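Local coordinates for hypothetical protein (Staphylococcus aureus subsp. aureus, PDB 1QYI) that is of unknown function but belongs to the HAD hydrolase-like family and probably acts as a hydrolase, apparently with a helical cap, at residues D20-T25 / R58-D63; V26-M31 / Q182-G187; A266-E271 / Y295-D300; R280-P285 / S304-Q309. All coordinates share one frame; numbering follows the deposited sequence.

Contact 1 (D20-T25 / R58-D63)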
loop_
_atom_site.group_PDB
_atom_site.type_symbol
_atom_site.label_atom_id
_atom_site.label_comp_id
_atom_site.label_asym_id
_atom_site.label_seq_id
_atom_site.Cartn_x
_atom_site.Cartn_y
_atom_site.Cartn_z
ATOM N N ASP A 20 9.125 2.344 -0.406
ATOM C CA ASP A 20 10.210 2.784 -1.275
ATOM C C ASP A 20 9.646 3.853 -2.209
ATOM O O ASP A 20 10.096 4.997 -2.207
ATOM C CB ASP A 20 10.723 1.626 -2.141
ATOM C CG ASP A 20 11.785 0.799 -1.464
ATOM O OD1 ASP A 20 11.984 0.911 -0.225
ATOM O OD2 ASP A 20 12.421 0.010 -2.196
ATOM N N VAL A 21 8.658 3.474 -3.014
ATOM C CA VAL A 21 8.072 4.424 -3.947
ATOM C C VAL A 21 7.615 5.655 -3.169
ATOM O O VAL A 21 7.834 6.783 -3.607
ATOM C CB VAL A 21 6.896 3.821 -4.729
ATOM C CG1 VAL A 21 6.302 4.868 -5.654
ATOM C CG2 VAL A 21 7.390 2.627 -5.540
ATOM N N SER A 22 7.003 5.448 -2.006
ATOM C CA SER A 22 6.565 6.576 -1.205
ATOM C C SER A 22 7.752 7.526 -0.954
ATOM O O SER A 22 7.618 8.753 -1.094
ATOM C CB SER A 22 5.972 6.090 0.117
ATOM O OG SER A 22 5.658 7.191 0.969
ATOM N N ALA A 23 8.913 6.963 -0.606
ATOM C CA ALA A 23 10.121 7.765 -0.364
ATOM C C ALA A 23 10.579 8.476 -1.640
ATOM O O ALA A 23 10.862 9.672 -1.621
ATOM C CB ALA A 23 11.250 6.880 0.171
ATOM N N LEU A 24 10.664 7.730 -2.739
ATOM C CA LEU A 24 11.071 8.301 -4.023
ATOM C C LEU A 24 10.141 9.421 -4.453
ATOM O O LEU A 24 10.553 10.366 -5.119
ATOM C CB LEU A 24 11.074 7.239 -5.122
ATOM C CG LEU A 24 12.243 6.267 -5.192
ATOM C CD1 LEU A 24 12.215 5.576 -6.554
ATOM C CD2 LEU A 24 13.551 7.034 -5.024
ATOM N N THR A 25 8.874 9.314 -4.080
ATOM C CA THR A 25 7.923 10.343 -4.460
ATOM C C THR A 25 8.303 11.665 -3.818
ATOM O O THR A 25 8.518 12.661 -4.511
ATOM C CB THR A 25 6.512 9.950 -4.062
ATOM O OG1 THR A 25 6.118 8.821 -4.850
ATOM C CG2 THR A 25 5.548 11.091 -4.314
ATOM N N ARG A 58 17.044 8.414 4.134
ATOM C CA ARG A 58 17.134 9.846 4.405
ATOM C C ARG A 58 15.768 10.475 4.663
ATOM O O ARG A 58 15.578 11.174 5.658
ATOM C CB ARG A 58 17.789 10.583 3.235
ATOM C CG ARG A 58 19.263 10.323 3.030
ATOM C CD ARG A 58 19.779 11.299 1.990
ATOM N NE ARG A 58 19.659 12.678 2.476
ATOM C CZ ARG A 58 19.651 13.757 1.699
ATOM N NH1 ARG A 58 19.751 13.633 0.379
ATOM N NH2 ARG A 58 19.545 14.961 2.241
ATOM N N ILE A 59 14.826 10.232 3.755
ATOM C CA ILE A 59 13.480 10.789 3.866
ATOM C C ILE A 59 12.777 10.387 5.165
ATOM O O ILE A 59 12.340 11.250 5.921
ATOM C CB ILE A 59 12.592 10.371 2.651
ATOM C CG1 ILE A 59 13.241 10.813 1.339
ATOM C CG2 ILE A 59 11.207 11.009 2.764
ATOM C CD1 ILE A 59 13.489 12.316 1.247
ATOM N N PHE A 60 12.685 9.086 5.433
ATOM C CA PHE A 60 12.013 8.600 6.634
ATOM C C PHE A 60 12.858 8.438 7.906
ATOM O O PHE A 60 12.327 8.061 8.954
ATOM C CB PHE A 60 11.297 7.274 6.336
ATOM C CG PHE A 60 10.219 7.379 5.298
ATOM C CD1 PHE A 60 9.216 8.332 5.413
ATOM C CD2 PHE A 60 10.199 6.509 4.207
ATOM C CE1 PHE A 60 8.203 8.424 4.455
ATOM C CE2 PHE A 60 9.190 6.590 3.243
ATOM C CZ PHE A 60 8.191 7.548 3.366
ATOM N N GLN A 61 14.157 8.717 7.813
ATOM C CA GLN A 61 15.065 8.613 8.955
ATOM C C GLN A 61 15.049 7.224 9.598
ATOM O O GLN A 61 14.605 7.048 10.739
ATOM C CB GLN A 61 14.707 9.669 9.997
ATOM C CG GLN A 61 14.780 11.081 9.467
ATOM C CD GLN A 61 16.204 11.577 9.310
ATOM O OE1 GLN A 61 16.875 11.898 10.291
ATOM N NE2 GLN A 61 16.675 11.629 8.072
ATOM N N LYS A 62 15.541 6.239 8.859
ATOM C CA LYS A 62 15.576 4.868 9.341
ATOM C C LYS A 62 14.167 4.348 9.563
ATOM O O LYS A 62 13.948 3.458 10.383
ATOM C CB LYS A 62 16.370 4.755 10.649
ATOM C CG LYS A 62 17.893 4.691 10.478
ATOM C CD LYS A 62 18.321 3.488 9.635
ATOM C CE LYS A 62 19.836 3.424 9.485
ATOM N NZ LYS A 62 20.293 2.245 8.691
ATOM N N ASP A 63 13.211 4.911 8.835
ATOM C CA ASP A 63 11.823 4.477 8.945
ATOM C C ASP A 63 11.129 4.918 10.227
ATOM O O ASP A 63 10.000 4.498 10.511
ATOM C CB ASP A 63 11.747 2.962 8.794
ATOM C CG ASP A 63 11.829 2.529 7.349
ATOM O OD1 ASP A 63 12.316 3.331 6.512
ATOM O OD2 ASP A 63 11.420 1.387 7.048
#
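Next to Ser22 and Ala23, whose side chains meet Phe60, Val21 O is gripped by two donors of Thr25, one turn further along helix 16-31. The backbone Thr25 N lies 2.8 Å from Val21 O, and the hydroxyl Thr25 OG1 adds a second bond of 2.9 Å to Val21 O from above the carbonyl plane. This turn presents Ser22 and Ala23 to the end of helix 49-60. Ser22 OG, anti to the backbone N (chi1 174°), reaches the rim of the Phe60 ring and lies in its plane, 3.5 Å from Phe60 CZ. The methyl of Ala23 approaches the same ring obliquely, with Ala23 CB 3.7 Å from Phe60 CE2. The small side chain of Ala23 is consistent with the close approach of the two helices, Ala23 CA and Ile59 CA being 6.2 Å apart. Both helices belong to the helical region that follows the first strand, 3-6, of the parallel sheet, a position consistent with the inserted cap of HAD-type enzymes. Ile59 contributes in two ways, setting CG1 4.0 Å from Ala23 O and laying CG2 over one face of the Phe60 ring, offset toward the rim. Leu81 and Val84 of helix 77-93 pack against Ser22 and Phe60 respectively, while Asp20 forms salt bridges with Arg17 and Arg56. Beyond Phe60 the helix stops, and Gln61 takes up positive phi. Its amide folds back on the final turn, Gln61 NE2 donating to Arg58 O over 2.7 Å in the carbonyl plane, on a lone pair.

Contact 2 (V26-M31 / Q182-G187)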
loop_
_atom_site.group_PDB
_atom_site.type_symbol
_atom_site.label_atom_id
_atom_site.label_comp_id
_atom_site.label_asym_id
_atom_site.label_seq_id
_atom_site.Cartn_x
_atom_site.Cartn_y
_atom_site.Cartn_z
ATOM N N VAL A 26 8.402 11.663 -2.495
ATOM C CA VAL A 26 8.773 12.857 -1.751
ATOM C C VAL A 26 10.077 13.431 -2.308
ATOM O O VAL A 26 10.192 14.634 -2.561
ATOM C CB VAL A 26 8.951 12.510 -0.259
ATOM C CG1 VAL A 26 9.173 13.771 0.558
ATOM C CG2 VAL A 26 7.730 11.761 0.238
ATOM N N TYR A 27 11.051 12.556 -2.527
ATOM C CA TYR A 27 12.348 12.977 -3.050
ATOM C C TYR A 27 12.254 13.596 -4.464
ATOM O O TYR A 27 12.867 14.623 -4.740
ATOM C CB TYR A 27 13.316 11.779 -3.019
ATOM C CG TYR A 27 14.791 12.135 -3.064
ATOM C CD1 TYR A 27 15.375 12.961 -2.092
ATOM C CD2 TYR A 27 15.606 11.641 -4.080
ATOM C CE1 TYR A 27 16.742 13.285 -2.144
ATOM C CE2 TYR A 27 16.959 11.951 -4.144
ATOM C CZ TYR A 27 17.525 12.771 -3.187
ATOM O OH TYR A 27 18.860 13.094 -3.305
ATOM N N GLU A 28 11.485 12.991 -5.359
ATOM C CA GLU A 28 11.364 13.549 -6.698
ATOM C C GLU A 28 10.650 14.889 -6.684
ATOM O O GLU A 28 10.918 15.761 -7.510
ATOM C CB GLU A 28 10.588 12.622 -7.606
ATOM C CG GLU A 28 10.725 12.985 -9.066
ATOM C CD GLU A 28 9.661 12.342 -9.911
ATOM O OE1 GLU A 28 9.165 11.250 -9.522
ATOM O OE2 GLU A 28 9.336 12.926 -10.973
ATOM N N LEU A 29 9.717 15.037 -5.759
ATOM C CA LEU A 29 8.966 16.275 -5.625
ATOM C C LEU A 29 9.855 17.347 -4.990
ATOM O O LEU A 29 9.490 18.526 -4.928
ATOM C CB LEU A 29 7.736 16.036 -4.747
ATOM C CG LEU A 29 6.334 16.139 -5.351
ATOM C CD1 LEU A 29 6.326 15.708 -6.811
ATOM C CD2 LEU A 29 5.399 15.255 -4.525
ATOM N N LEU A 30 11.039 16.946 -4.543
ATOM C CA LEU A 30 11.929 17.893 -3.881
ATOM C C LEU A 30 13.138 18.347 -4.683
ATOM O O LEU A 30 13.483 19.529 -4.650
ATOM C CB LEU A 30 12.385 17.287 -2.557
ATOM C CG LEU A 30 12.158 18.025 -1.247
ATOM C CD1 LEU A 30 10.841 18.765 -1.174
ATOM C CD2 LEU A 30 12.219 16.963 -0.190
HETATM N N MSE A 31 13.759 17.418 -5.405
HETATM C CA MSE A 31 14.960 17.702 -6.191
HETATM C C MSE A 31 14.727 17.912 -7.678
HETATM O O MSE A 31 15.491 18.630 -8.319
HETATM C CB MSE A 31 15.988 16.571 -6.033
HETATM C CG MSE A 31 16.249 16.137 -4.599
HETATM SE SE MSE A 31 16.769 17.605 -3.434
HETATM C CE MSE A 31 18.577 16.975 -3.038
ATOM N N GLN A 182 1.909 6.933 -8.302
ATOM C CA GLN A 182 1.299 5.945 -9.175
ATOM C C GLN A 182 2.139 5.685 -10.424
ATOM O O GLN A 182 2.254 4.542 -10.873
ATOM C CB GLN A 182 -0.131 6.378 -9.542
ATOM C CG GLN A 182 -1.100 6.314 -8.361
ATOM C CD GLN A 182 -1.359 4.891 -7.880
ATOM O OE1 GLN A 182 -2.188 4.183 -8.449
ATOM N NE2 GLN A 182 -0.635 4.460 -6.844
ATOM N N GLU A 183 2.736 6.733 -10.985
ATOM C CA GLU A 183 3.559 6.538 -12.169
ATOM C C GLU A 183 4.822 5.794 -11.752
ATOM O O GLU A 183 5.299 4.902 -12.454
ATOM C CB GLU A 183 3.916 7.870 -12.828
ATOM C CG GLU A 183 3.735 7.802 -14.323
ATOM C CD GLU A 183 4.201 9.043 -15.053
ATOM O OE1 GLU A 183 3.707 10.146 -14.737
ATOM O OE2 GLU A 183 5.057 8.907 -15.952
ATOM N N TRP A 184 5.354 6.172 -10.597
ATOM C CA TRP A 184 6.531 5.526 -10.046
ATOM C C TRP A 184 6.249 4.027 -9.910
ATOM O O TRP A 184 7.035 3.190 -10.348
ATOM C CB TRP A 184 6.833 6.113 -8.669
ATOM C CG TRP A 184 7.928 7.158 -8.639
ATOM C CD1 TRP A 184 7.946 8.313 -7.912
ATOM C CD2 TRP A 184 9.202 7.070 -9.292
ATOM N NE1 TRP A 184 9.164 8.943 -8.064
ATOM C CE2 TRP A 184 9.952 8.199 -8.892
ATOM C CE3 TRP A 184 9.789 6.133 -10.153
ATOM C CZ2 TRP A 184 11.248 8.429 -9.342
ATOM C CZ3 TRP A 184 11.077 6.359 -10.600
ATOM C CH2 TRP A 184 11.798 7.502 -10.182
ATOM N N TYR A 185 5.104 3.702 -9.319
ATOM C CA TYR A 185 4.721 2.319 -9.095
ATOM C C TYR A 185 4.251 1.550 -10.330
ATOM O O TYR A 185 4.888 0.575 -10.731
ATOM C CB TYR A 185 3.648 2.256 -8.008
ATOM C CG TYR A 185 3.529 0.919 -7.299
ATOM C CD1 TYR A 185 2.887 -0.166 -7.896
ATOM C CD2 TYR A 185 4.052 0.749 -6.017
ATOM C CE1 TYR A 185 2.763 -1.387 -7.225
ATOM C CE2 TYR A 185 3.939 -0.457 -5.344
ATOM C CZ TYR A 185 3.292 -1.518 -5.947
ATOM O OH TYR A 185 3.156 -2.694 -5.255
ATOM N N LEU A 186 3.139 1.968 -10.925
ATOM C CA LEU A 186 2.609 1.268 -12.100
ATOM C C LEU A 186 3.468 1.453 -13.340
ATOM O O LEU A 186 3.472 0.603 -14.233
ATOM C CB LEU A 186 1.192 1.748 -12.411
ATOM C CG LEU A 186 0.204 1.786 -11.242
ATOM C CD1 LEU A 186 -1.033 2.557 -11.666
ATOM C CD2 LEU A 186 -0.154 0.369 -10.789
ATOM N N GLY A 187 4.205 2.555 -13.392
ATOM C CA GLY A 187 5.012 2.829 -14.565
ATOM C C GLY A 187 4.164 3.658 -15.516
ATOM O O GLY A 187 2.943 3.644 -15.421
#
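Helix 172-195 meets Glu28 through Trp184. Two residues earlier, Gln182 packs on Trp78 of helix 77-93, and its carbonyl starts the next turn, with Leu186 N 2.7 Å from Gln182 O. Glu183 OE1 accepts from Arg200 N and OE2 from Thr201 N, both in the chain after the helix, and OE2 also from Ser188 OG of the helix itself. Trp184 then carries the whole contact. Its indole reaches toward the last turns of helix 16-31 and packs on Val21, Leu24 and Thr25. Glu28, with CG anti to the backbone N (chi1 -166°) and the chain extended beyond it, brings a carboxylate oxygen up to the pyrrole nitrogen side of the indole at an oblique angle. Glu28 OE1 lies 2.7 Å from Trp184 NE1, yet the angle is too poor for a hydrogen bond. The same oxygen is 3.2 Å from Trp184 CE2, and the carboxylate plane stands 83° from that of the indole. Tyr185 leaves on another side of the helix and touches Val21 as well. At Gly187 phi becomes positive, and Gly187 N makes a weak bond of 2.8 Å to Glu183 O. Both helices belong to the largely helical region between the first two strands of the chain, probably a HAD-type cap. Lys204 serves both groups: its NZ forms a salt bridge with Glu28 OE1, and it has a cation-pi contact with Trp184. The positive charge of Lys204, shared between acid and ring, would be expected to favour the ionised form of this buried carboxylate, while the short approach to NE1 adds no hydrogen bond.

Contact 3 (A266-E271 / Y295-D300)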
loop_
_atom_site.group_PDB
_atom_site.type_symbol
_atom_site.label_atom_id
_atom_site.label_comp_id
_atom_site.label_asym_id
_atom_site.label_seq_id
_atom_site.Cartn_x
_atom_site.Cartn_y
_atom_site.Cartn_z
ATOM N N ALA A 266 -9.200 -5.822 -4.330
ATOM C CA ALA A 266 -9.808 -4.611 -3.788
ATOM C C ALA A 266 -10.718 -3.961 -4.820
ATOM O O ALA A 266 -11.587 -3.159 -4.478
ATOM C CB ALA A 266 -8.718 -3.629 -3.352
ATOM N N SER A 267 -10.503 -4.293 -6.087
ATOM C CA SER A 267 -11.339 -3.743 -7.141
ATOM C C SER A 267 -12.716 -4.389 -7.026
ATOM O O SER A 267 -13.735 -3.717 -7.159
ATOM C CB SER A 267 -10.734 -4.025 -8.520
ATOM O OG SER A 267 -9.483 -3.360 -8.679
ATOM N N ASP A 268 -12.759 -5.688 -6.759
ATOM C CA ASP A 268 -14.048 -6.351 -6.634
ATOM C C ASP A 268 -14.848 -5.791 -5.464
ATOM O O ASP A 268 -16.029 -5.498 -5.619
ATOM C CB ASP A 268 -13.864 -7.853 -6.460
ATOM C CG ASP A 268 -13.086 -8.462 -7.587
ATOM O OD1 ASP A 268 -13.497 -8.278 -8.755
ATOM O OD2 ASP A 268 -12.061 -9.120 -7.310
ATOM N N VAL A 269 -14.219 -5.642 -4.298
ATOM C CA VAL A 269 -14.930 -5.112 -3.139
ATOM C C VAL A 269 -15.434 -3.721 -3.476
ATOM O O VAL A 269 -16.520 -3.322 -3.055
ATOM C CB VAL A 269 -14.036 -5.010 -1.873
ATOM C CG1 VAL A 269 -13.529 -6.381 -1.488
ATOM C CG2 VAL A 269 -12.866 -4.073 -2.108
ATOM N N LEU A 270 -14.642 -2.993 -4.253
ATOM C CA LEU A 270 -14.993 -1.642 -4.657
ATOM C C LEU A 270 -16.194 -1.686 -5.595
ATOM O O LEU A 270 -17.109 -0.864 -5.500
ATOM C CB LEU A 270 -13.793 -0.987 -5.344
ATOM C CG LEU A 270 -13.910 0.441 -5.889
ATOM C CD1 LEU A 270 -14.690 0.436 -7.191
ATOM C CD2 LEU A 270 -14.559 1.353 -4.851
ATOM N N GLU A 271 -16.189 -2.650 -6.503
ATOM C CA GLU A 271 -17.287 -2.776 -7.431
ATOM C C GLU A 271 -18.537 -3.205 -6.672
ATOM O O GLU A 271 -19.602 -2.599 -6.810
ATOM C CB GLU A 271 -16.944 -3.796 -8.512
ATOM C CG GLU A 271 -17.969 -3.844 -9.624
ATOM C CD GLU A 271 -18.537 -2.467 -9.937
ATOM O OE1 GLU A 271 -17.751 -1.482 -9.949
ATOM O OE2 GLU A 271 -19.764 -2.375 -10.193
ATOM N N TYR A 295 -16.127 -19.420 -4.516
ATOM C CA TYR A 295 -17.177 -19.866 -5.427
ATOM C C TYR A 295 -17.051 -19.343 -6.859
ATOM O O TYR A 295 -17.521 -19.979 -7.801
ATOM C CB TYR A 295 -18.551 -19.496 -4.862
ATOM C CG TYR A 295 -18.830 -20.083 -3.500
ATOM C CD1 TYR A 295 -18.753 -21.459 -3.282
ATOM C CD2 TYR A 295 -19.158 -19.259 -2.418
ATOM C CE1 TYR A 295 -18.991 -22.003 -2.019
ATOM C CE2 TYR A 295 -19.398 -19.795 -1.148
ATOM C CZ TYR A 295 -19.312 -21.166 -0.958
ATOM O OH TYR A 295 -19.535 -21.712 0.289
ATOM N N GLY A 296 -16.415 -18.193 -7.029
ATOM C CA GLY A 296 -16.269 -17.639 -8.362
ATOM C C GLY A 296 -16.398 -16.134 -8.280
ATOM O O GLY A 296 -17.129 -15.617 -7.438
ATOM N N ASN A 297 -15.698 -15.419 -9.147
ATOM C CA ASN A 297 -15.754 -13.973 -9.096
ATOM C C ASN A 297 -16.612 -13.357 -10.194
ATOM O O ASN A 297 -16.100 -12.808 -11.167
ATOM C CB ASN A 297 -14.339 -13.401 -9.137
ATOM C CG ASN A 297 -14.316 -11.907 -8.918
ATOM O OD1 ASN A 297 -15.059 -11.375 -8.085
ATOM N ND2 ASN A 297 -13.441 -11.219 -9.640
ATOM N N ASN A 298 -17.925 -13.450 -10.021
ATOM C CA ASN A 298 -18.857 -12.893 -10.981
ATOM C C ASN A 298 -19.865 -11.960 -10.309
ATOM O O ASN A 298 -20.517 -12.327 -9.327
ATOM C CB ASN A 298 -19.570 -14.023 -11.737
ATOM C CG ASN A 298 -20.725 -13.519 -12.593
ATOM O OD1 ASN A 298 -20.616 -12.495 -13.275
ATOM N ND2 ASN A 298 -21.828 -14.253 -12.582
ATOM N N ARG A 299 -19.964 -10.747 -10.852
ATOM C CA ARG A 299 -20.869 -9.705 -10.364
ATOM C C ARG A 299 -22.227 -10.230 -9.917
ATOM O O ARG A 299 -22.752 -9.807 -8.894
ATOM C CB ARG A 299 -21.102 -8.665 -11.464
ATOM C CG ARG A 299 -19.888 -7.847 -11.875
ATOM C CD ARG A 299 -20.168 -7.108 -13.185
ATOM N NE ARG A 299 -21.487 -6.473 -13.170
ATOM C CZ ARG A 299 -21.815 -5.443 -12.394
ATOM N NH1 ARG A 299 -20.912 -4.923 -11.571
ATOM N NH2 ARG A 299 -23.046 -4.944 -12.425
ATOM N N ASP A 300 -22.777 -11.145 -10.704
ATOM C CA ASP A 300 -24.082 -11.723 -10.460
ATOM C C ASP A 300 -24.205 -12.570 -9.216
ATOM O O ASP A 300 -25.299 -13.009 -8.864
ATOM C CB ASP A 300 -24.506 -12.550 -11.672
ATOM C CG ASP A 300 -24.427 -11.766 -12.962
ATOM O OD1 ASP A 300 -24.892 -10.604 -12.986
ATOM O OD2 ASP A 300 -23.908 -12.310 -13.958
#
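Asn297 ND2 donates a nearly straight hydrogen bond, 3.1 Å and 163°, to Asp268 OD1, joining helix 266-275 to the loop between helices 288-295 and 302-307. Both elements belong to the sheet-bearing part of the molecule, where helix 266-275 directly follows one of the two outermost strands, 263-264, of a Rossmann-like HAD fold. The two side chains approach from opposite directions. Asp268 OD1 lies in the amide plane of Asn297, whereas the nitrogen sits above the carboxylate plane, the two planes being 76° apart. With CG anti to the backbone N (chi1 -173°), Asn297 carries its amide across to the helix. Other bonds fix the groups: Asp268 OD2 accepts from Thr265 N, and the hydroxyl of Tyr302 binds Asn297 OD1 and, more weakly, Asp268 OD1. One turn along the helix, Glu271 forms a salt bridge with Arg299, the 3.1 Å bond from Arg299 NH1 to Glu271 OE2 being weak because it is strongly bent. In the loop itself, Asn298 ND2 donates to Asp300 OD2 over 3.2 Å. The Glu271 chain, bent at chi2, also sets its aliphatic part at the guanidinium edge, with Glu271 CG in the plane of that group and 3.7 Å from Arg299 NH1.

Contact 4 (R280-P285 / S304-Q309)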
loop_
_atom_site.group_PDB
_atom_site.type_symbol
_atom_site.label_atom_id
_atom_site.label_comp_id
_atom_site.label_asym_id
_atom_site.label_seq_id
_atom_site.Cartn_x
_atom_site.Cartn_y
_atom_site.Cartn_z
ATOM N N ARG A 280 -22.653 -1.668 3.692
ATOM C CA ARG A 280 -21.535 -1.248 4.522
ATOM C C ARG A 280 -20.239 -1.548 3.772
ATOM O O ARG A 280 -20.260 -1.811 2.563
ATOM C CB ARG A 280 -21.576 -2.021 5.842
ATOM C CG ARG A 280 -22.956 -2.442 6.304
ATOM C CD ARG A 280 -22.923 -3.853 6.861
ATOM N NE ARG A 280 -22.687 -4.857 5.823
ATOM C CZ ARG A 280 -23.645 -5.507 5.166
ATOM N NH1 ARG A 280 -24.927 -5.269 5.433
ATOM N NH2 ARG A 280 -23.313 -6.399 4.243
ATOM N N PRO A 281 -19.093 -1.497 4.472
ATOM C CA PRO A 281 -17.826 -1.785 3.804
ATOM C C PRO A 281 -17.655 -3.294 3.635
ATOM O O PRO A 281 -18.010 -4.078 4.518
ATOM C CB PRO A 281 -16.800 -1.183 4.755
ATOM C CG PRO A 281 -17.412 -1.458 6.098
ATOM C CD PRO A 281 -18.855 -1.046 5.858
ATOM N N LEU A 282 -17.119 -3.681 2.482
ATOM C CA LEU A 282 -16.873 -5.076 2.162
ATOM C C LEU A 282 -15.372 -5.321 2.176
ATOM O O LEU A 282 -14.868 -6.190 1.468
ATOM C CB LEU A 282 -17.463 -5.419 0.786
ATOM C CG LEU A 282 -18.890 -5.996 0.733
ATOM C CD1 LEU A 282 -19.801 -5.280 1.703
ATOM C CD2 LEU A 282 -19.419 -5.899 -0.683
ATOM N N GLY A 283 -14.671 -4.545 3.002
ATOM C CA GLY A 283 -13.224 -4.654 3.130
ATOM C C GLY A 283 -12.744 -5.996 3.663
ATOM O O GLY A 283 -13.556 -6.833 4.055
ATOM N N LYS A 284 -11.425 -6.192 3.703
ATOM C CA LYS A 284 -10.837 -7.460 4.140
ATOM C C LYS A 284 -11.366 -8.100 5.423
ATOM O O LYS A 284 -11.314 -9.334 5.558
ATOM C CB LYS A 284 -9.309 -7.357 4.248
ATOM C CG LYS A 284 -8.578 -8.635 3.788
ATOM C CD LYS A 284 -8.500 -8.705 2.258
ATOM C CE LYS A 284 -8.348 -10.122 1.714
ATOM N NZ LYS A 284 -7.092 -10.803 2.082
ATOM N N PRO A 285 -11.840 -7.299 6.400
ATOM C CA PRO A 285 -12.337 -8.001 7.590
ATOM C C PRO A 285 -13.551 -8.831 7.155
ATOM O O PRO A 285 -13.763 -9.948 7.627
ATOM C CB PRO A 285 -12.709 -6.864 8.536
ATOM C CG PRO A 285 -11.800 -5.753 8.122
ATOM C CD PRO A 285 -11.801 -5.842 6.616
ATOM N N SER A 304 -24.960 -12.663 -2.944
ATOM C CA SER A 304 -24.982 -13.873 -2.141
ATOM C C SER A 304 -23.731 -13.965 -1.286
ATOM O O SER A 304 -23.755 -14.527 -0.191
ATOM C CB SER A 304 -25.100 -15.111 -3.033
ATOM O OG SER A 304 -23.992 -15.238 -3.911
ATOM N N TYR A 305 -22.637 -13.404 -1.789
ATOM C CA TYR A 305 -21.378 -13.426 -1.059
ATOM C C TYR A 305 -21.437 -12.492 0.147
ATOM O O TYR A 305 -20.644 -12.614 1.081
ATOM C CB TYR A 305 -20.224 -13.015 -1.977
ATOM C CG TYR A 305 -20.007 -13.908 -3.193
ATOM C CD1 TYR A 305 -20.608 -15.157 -3.294
ATOM C CD2 TYR A 305 -19.175 -13.501 -4.229
ATOM C CE1 TYR A 305 -20.386 -15.981 -4.404
ATOM C CE2 TYR A 305 -18.942 -14.311 -5.338
ATOM C CZ TYR A 305 -19.553 -15.549 -5.421
ATOM O OH TYR A 305 -19.345 -16.345 -6.523
ATOM N N ILE A 306 -22.410 -11.582 0.124
ATOM C CA ILE A 306 -22.616 -10.594 1.177
ATOM C C ILE A 306 -23.590 -11.061 2.249
ATOM O O ILE A 306 -23.374 -10.828 3.444
ATOM C CB ILE A 306 -23.135 -9.288 0.557
ATOM C CG1 ILE A 306 -22.057 -8.725 -0.369
ATOM C CG2 ILE A 306 -23.524 -8.286 1.633
ATOM C CD1 ILE A 306 -22.496 -7.500 -1.126
ATOM N N ASN A 307 -24.651 -11.737 1.812
ATOM C CA ASN A 307 -25.703 -12.235 2.705
ATOM C C ASN A 307 -25.448 -13.606 3.325
ATOM O O ASN A 307 -25.974 -13.897 4.397
ATOM C CB ASN A 307 -27.031 -12.281 1.948
ATOM C CG ASN A 307 -27.391 -10.957 1.316
ATOM O OD1 ASN A 307 -28.236 -10.899 0.423
ATOM N ND2 ASN A 307 -26.761 -9.883 1.780
ATOM N N LYS A 308 -24.671 -14.446 2.639
ATOM C CA LYS A 308 -24.347 -15.786 3.126
ATOM C C LYS A 308 -22.865 -15.904 3.449
ATOM O O LYS A 308 -22.044 -16.208 2.571
ATOM C CB LYS A 308 -24.701 -16.851 2.091
ATOM C CG LYS A 308 -26.177 -17.074 1.860
ATOM C CD LYS A 308 -26.407 -18.373 1.076
ATOM C CE LYS A 308 -27.879 -18.541 0.671
ATOM N NZ LYS A 308 -28.328 -17.493 -0.315
ATOM N N GLN A 309 -22.525 -15.672 4.714
ATOM C CA GLN A 309 -21.135 -15.740 5.158
ATOM C C GLN A 309 -20.912 -16.618 6.392
ATOM O O GLN A 309 -19.851 -17.218 6.536
ATOM C CB GLN A 309 -20.617 -14.325 5.444
ATOM C CG GLN A 309 -20.685 -13.405 4.242
ATOM C CD GLN A 309 -20.302 -11.982 4.561
ATOM O OE1 GLN A 309 -19.857 -11.247 3.683
ATOM N NE2 GLN A 309 -20.480 -11.583 5.812
HETATM O O HOH W 1 -21.451 -8.443 4.628
#
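Leu282 and Ile306 face each other across the contact with their CA atoms 8.0 Å apart, an irregular strip of chain running past the last turn of helix 302-307. That helix closes with Lys308 N bonded to Ser304 O at 3.0 Å. Ile306 is the hub, and its two branches serve different partners. The longer one ends in CD1, which lies 3.5 Å from Leu282 CD2, where the two side chains cross at about a right angle. The shorter branch, CG2, is anti to the backbone N and points to the guanidinium of Arg280, meeting it at the edge and in its plane with Ile306 CG2 3.2 Å from Arg280 NH2. Bends at chi2 and chi3 bring that arginine back along the isoleucine, the two sliding past each other in opposite directions. A water spans the same pair: it accepts a weak bond from Arg280 NH2 at 2.8 Å and donates to Ile306 O at 3.3 Å. Tyr276 also packs on Ile306, and Glu273 OE2 accepts from Leu282 N. Two residues beyond Leu282 comes Lys284. This lysine before a proline, salt-bridged to Asp327 of helix 325-334 and in a long, weak ion pair with Asp7 just after strand 3-6, is consistent with the motif III lysine of the HAD family, whose approaching loop is packed here against helix 302-307.

From the N terminus, the chain leaves strand 3-6 for helix 16-31, which supplies the first segment of both contact 1 and contact 2. Contact 1 closes a short helical loop at 58-63; contact 2 closes a far longer one at 182-187. Their segments alternate, so the two cross, and Trp184 packs directly on Val21. After the chain returns to the sheet-bearing domain, contacts 3 and 4 come in series after the first pair and themselves cross, binding helix 266-275 and the 280-285 loop to the chain around helix 302-307. They touch where Gly296 O meets Tyr305 OH. Contacts 1 and 3, with centres 34 Å apart, lie on opposite sides of the molecule's centre.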